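Local coordinates for protein YcaO (Methanopyrus kandleri, PDB 6CIB) that binds adenine nucleotide and magnesium and probably catalyses ATP-dependent thioamidation of a peptide backbone, at residues 146-151 against 344-349. Residues are numbered along the deposited sequence; the frame is centred on the assembly and turned at random.
Sequences NGLSAG and VPVVRV. With MG (magnesium ion), chain H; ADP (adenosine-5'-diphosphate), chain G.
This is a buried antiparallel strand pairing at the edge of the five-stranded sheet in the YcaO nucleotide-binding fold. The short edge strand 148-150 pairs alongside strand 346-351. One backbone edge of 148-150 faces the sheet and the other serves the ligands. Toward the sheet, S149 and V347 form a hydrogen-bonded pair: S149 N reaches V347 O at 3.0 Å, and V347 N reaches S149 O at 2.9 Å. Both donors lie nearly along the C=O axes. Hydrogen bonds from V349 N to G147 O and from G151 N to P345 O extend the pairing at its two ends. On the other edge, L148 O binds the magnesium ion at 2.3 Å, and E81 is a further ligand. A150 N donates to ADP O3' in an almost straight bond (2.9 Å, 176°), while A150 O accepts from O2'. S149 OG donates to a magnesium-bound water that in turn donates to ADP O1B. L148, A150, V346 and R348 share one sheet face. There L148 CD1 meets V346 CG1 at 3.8 Å, beneath helix 68-85. R348 bends at chi2 (81°), bringing its guanidinium edge to the loop residue N146. An alanine at R348 would probably loosen N146 against strand 346-351, since both side-chain bonds to N146 O would be lost. R348 NH2 meets that oxygen on a lone pair at 3.0 Å; R348 NE, at 2.9 Å, sits above the carbonyl plane.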
ATOM      1  N   ASN A 146       6.242   3.421  -0.962  1.00 29.59           N
ATOM      2  CA  ASN A 146       5.928   2.231  -0.176  1.00 30.06           C
ATOM      3  C   ASN A 146       6.035   2.539   1.309  1.00 28.84           C
ATOM      4  O   ASN A 146       7.076   2.994   1.786  1.00 28.63           O
ATOM      5  CB  ASN A 146       6.832   1.042  -0.527  1.00 30.80           C
ATOM      6  CG  ASN A 146       6.291  -0.281   0.006  1.00 31.03           C
ATOM      7  OD1 ASN A 146       5.123  -0.609  -0.189  1.00 30.81           O
ATOM      8  ND2 ASN A 146       7.146  -1.051   0.663  1.00 30.52           N
ATOM      9  N   GLY A 147       4.936   2.308   2.021  1.00 27.79           N
ATOM     10  CA  GLY A 147       4.857   2.586   3.445  1.00 26.30           C
ATOM     11  C   GLY A 147       4.365   3.969   3.803  1.00 26.66           C
ATOM     12  O   GLY A 147       4.267   4.297   4.990  1.00 26.65           O
ATOM     13  N   LEU A 148       4.086   4.791   2.792  1.00 26.41           N
ATOM     14  CA  LEU A 148       3.523   6.120   3.001  1.00 26.86           C
ATOM     15  C   LEU A 148       2.019   6.031   3.207  1.00 26.99           C
ATOM     16  O   LEU A 148       1.316   5.419   2.403  1.00 29.71           O
ATOM     17  CB  LEU A 148       3.860   7.037   1.815  1.00 26.74           C
ATOM     18  CG  LEU A 148       3.383   8.489   1.823  1.00 27.59           C
ATOM     19  CD1 LEU A 148       4.091   9.317   2.899  1.00 26.53           C
ATOM     20  CD2 LEU A 148       3.617   9.066   0.438  1.00 26.06           C
ATOM     21  N   SER A 149       1.525   6.637   4.285  1.00 26.92           N
ATOM     22  CA  SER A 149       0.092   6.630   4.591  1.00 28.32           C
ATOM     23  C   SER A 149      -0.345   7.836   5.406  1.00 27.53           C
ATOM     24  O   SER A 149       0.395   8.335   6.244  1.00 25.77           O
ATOM     25  CB  SER A 149      -0.315   5.344   5.337  1.00 29.48           C
ATOM     26  OG  SER A 149      -0.023   4.191   4.546  1.00 36.42           O
ATOM     27  N   ALA A 150      -1.574   8.267   5.149  1.00 28.80           N
ATOM     28  CA  ALA A 150      -2.246   9.302   5.919  1.00 28.59           C
ATOM     29  C   ALA A 150      -3.386   8.666   6.715  1.00 29.81           C
ATOM     30  O   ALA A 150      -3.846   7.566   6.389  1.00 29.65           O
ATOM     31  CB  ALA A 150      -2.774  10.381   4.990  1.00 28.81           C
ATOM     32  N   GLY A 151      -3.812   9.345   7.779  1.00 29.81           N
ATOM     33  CA  GLY A 151      -5.002   8.963   8.533  1.00 29.30           C
ATOM     34  C   GLY A 151      -5.554  10.119   9.344  1.00 30.89           C
ATOM     35  O   GLY A 151      -4.983  11.210   9.350  1.00 30.33           O
ATOM     36  N   VAL A 344      -2.966  16.976   9.539  1.00 43.39           N
ATOM     37  CA  VAL A 344      -3.342  15.631   9.086  1.00 38.34           C
ATOM     38  C   VAL A 344      -2.168  14.698   9.348  1.00 34.73           C
ATOM     39  O   VAL A 344      -1.094  14.895   8.778  1.00 34.66           O
ATOM     40  CB  VAL A 344      -3.699  15.574   7.577  1.00 38.75           C
ATOM     41  CG1 VAL A 344      -4.103  14.161   7.179  1.00 36.58           C
ATOM     42  CG2 VAL A 344      -4.800  16.566   7.222  1.00 39.12           C
ATOM     43  N   PRO A 345      -2.365  13.687  10.214  1.00 32.62           N
ATOM     44  CA  PRO A 345      -1.322  12.689  10.460  1.00 30.81           C
ATOM     45  C   PRO A 345      -0.910  11.953   9.185  1.00 29.81           C
ATOM     46  O   PRO A 345      -1.753  11.350   8.515  1.00 29.39           O
ATOM     47  CB  PRO A 345      -1.981  11.724  11.457  1.00 31.71           C
ATOM     48  CG  PRO A 345      -3.013  12.547  12.153  1.00 31.50           C
ATOM     49  CD  PRO A 345      -3.520  13.512  11.120  1.00 31.87           C
ATOM     50  N   VAL A 346       0.374  12.058   8.838  1.00 29.43           N
ATOM     51  CA  VAL A 346       0.977  11.288   7.739  1.00 29.14           C
ATOM     52  C   VAL A 346       2.253  10.663   8.281  1.00 29.70           C
ATOM     53  O   VAL A 346       2.989  11.305   9.044  1.00 30.31           O
ATOM     54  CB  VAL A 346       1.295  12.157   6.474  1.00 28.73           C
ATOM     55  CG1 VAL A 346       1.913  11.311   5.353  1.00 27.25           C
ATOM     56  CG2 VAL A 346       0.040  12.849   5.954  1.00 26.88           C
ATOM     57  N   VAL A 347       2.501   9.408   7.907  1.00 29.34           N
ATOM     58  CA  VAL A 347       3.750   8.730   8.262  1.00 29.38           C
ATOM     59  C   VAL A 347       4.389   8.032   7.070  1.00 30.41           C
ATOM     60  O   VAL A 347       3.718   7.700   6.080  1.00 29.73           O
ATOM     61  CB  VAL A 347       3.609   7.702   9.425  1.00 29.36           C
ATOM     62  CG1 VAL A 347       3.038   8.343  10.689  1.00 30.08           C
ATOM     63  CG2 VAL A 347       2.805   6.472   9.012  1.00 29.99           C
ATOM     64  N   ARG A 348       5.697   7.821   7.191  1.00 29.30           N
ATOM     65  CA  ARG A 348       6.403   6.870   6.371  1.00 29.21           C
ATOM     66  C   ARG A 348       6.883   5.729   7.276  1.00 30.15           C
ATOM     67  O   ARG A 348       7.622   5.952   8.241  1.00 29.77           O
ATOM     68  CB  ARG A 348       7.577   7.540   5.658  1.00 29.15           C
ATOM     69  CG  ARG A 348       8.214   6.685   4.580  1.00 28.66           C
ATOM     70  CD  ARG A 348       7.409   6.742   3.284  1.00 29.17           C
ATOM     71  NE  ARG A 348       7.845   5.708   2.349  1.00 28.87           N
ATOM     72  CZ  ARG A 348       8.823   5.847   1.459  1.00 30.20           C
ATOM     73  NH1 ARG A 348       9.491   6.997   1.346  1.00 31.04           N
ATOM     74  NH2 ARG A 348       9.138   4.827   0.670  1.00 31.53           N
ATOM     75  N   VAL A 349       6.426   4.521   6.960  1.00 29.99           N
ATOM     76  CA  VAL A 349       6.855   3.294   7.637  1.00 30.07           C
ATOM     77  C   VAL A 349       7.886   2.627   6.749  1.00 30.84           C
ATOM     78  O   VAL A 349       7.640   2.421   5.555  1.00 32.17           O
ATOM     79  CB  VAL A 349       5.669   2.336   7.900  1.00 29.20           C
ATOM     80  CG1 VAL A 349       6.145   0.998   8.472  1.00 30.26           C
ATOM     81  CG2 VAL A 349       4.666   2.993   8.841  1.00 28.46           C
TER
HETATM   82 MG    MG H 402      -0.220   5.161   0.659  1.00 40.22          MG
HETATM   83  PB  ADP G 401      -4.148   2.457  -0.094  1.00 48.27           P
HETATM   84  O1B ADP G 401      -3.531   2.969   1.190  1.00 47.80           O
HETATM   85  O2B ADP G 401      -3.954   0.973  -0.336  1.00 51.35           O
HETATM   86  O3B ADP G 401      -3.894   3.312  -1.314  1.00 47.98           O
HETATM   87  PA  ADP G 401      -6.783   3.667   0.052  1.00 35.77           P
HETATM   88  O1A ADP G 401      -7.966   3.185   0.846  1.00 38.83           O
HETATM   89  O2A ADP G 401      -7.011   3.930  -1.413  1.00 36.77           O
HETATM   90  O3A ADP G 401      -5.726   2.486   0.234  1.00 43.46           O
HETATM   91  O5' ADP G 401      -6.194   4.973   0.780  1.00 34.06           O
HETATM   92  C5' ADP G 401      -5.424   6.023   0.169  1.00 32.69           C
HETATM   93  C4' ADP G 401      -4.893   6.964   1.267  1.00 32.14           C
HETATM   94  O4' ADP G 401      -5.990   7.525   2.004  1.00 32.12           O
HETATM   95  C3' ADP G 401      -4.036   6.256   2.320  1.00 31.59           C
HETATM   96  O3' ADP G 401      -3.068   7.176   2.862  1.00 30.75           O
HETATM   97  C2' ADP G 401      -5.034   5.889   3.403  1.00 30.68           C
HETATM   98  O2' ADP G 401      -4.419   5.688   4.672  1.00 30.03           O
HETATM   99  C1' ADP G 401      -5.976   7.088   3.376  1.00 30.41           C
HETATM  100  N9  ADP G 401      -7.361   6.760   3.781  1.00 30.40           N
HETATM  101  C8  ADP G 401      -8.186   5.917   3.134  1.00 30.89           C
HETATM  102  N7  ADP G 401      -9.380   5.832   3.763  1.00 30.60           N
HETATM  103  C5  ADP G 401      -9.341   6.650   4.820  1.00 30.09           C
HETATM  104  C6  ADP G 401     -10.285   7.031   5.896  1.00 29.63           C
HETATM  105  N6  ADP G 401     -11.531   6.500   5.934  1.00 28.92           N
HETATM  106  N1  ADP G 401      -9.850   7.916   6.826  1.00 30.61           N
HETATM  107  C2  ADP G 401      -8.606   8.452   6.794  1.00 30.88           C
HETATM  108  N3  ADP G 401      -7.699   8.151   5.836  1.00 30.55           N
HETATM  109  C4  ADP G 401      -8.006   7.269   4.837  1.00 30.28           C
HETATM  110  O   HOH W   1      -1.174   3.661   1.994  1.00 32.94           O
HETATM  111  O   HOH W   2      -1.623   5.097  -1.107  1.00 34.55           O
HETATM  112  O   HOH W   3       1.539   4.335  -0.402  1.00 25.81           O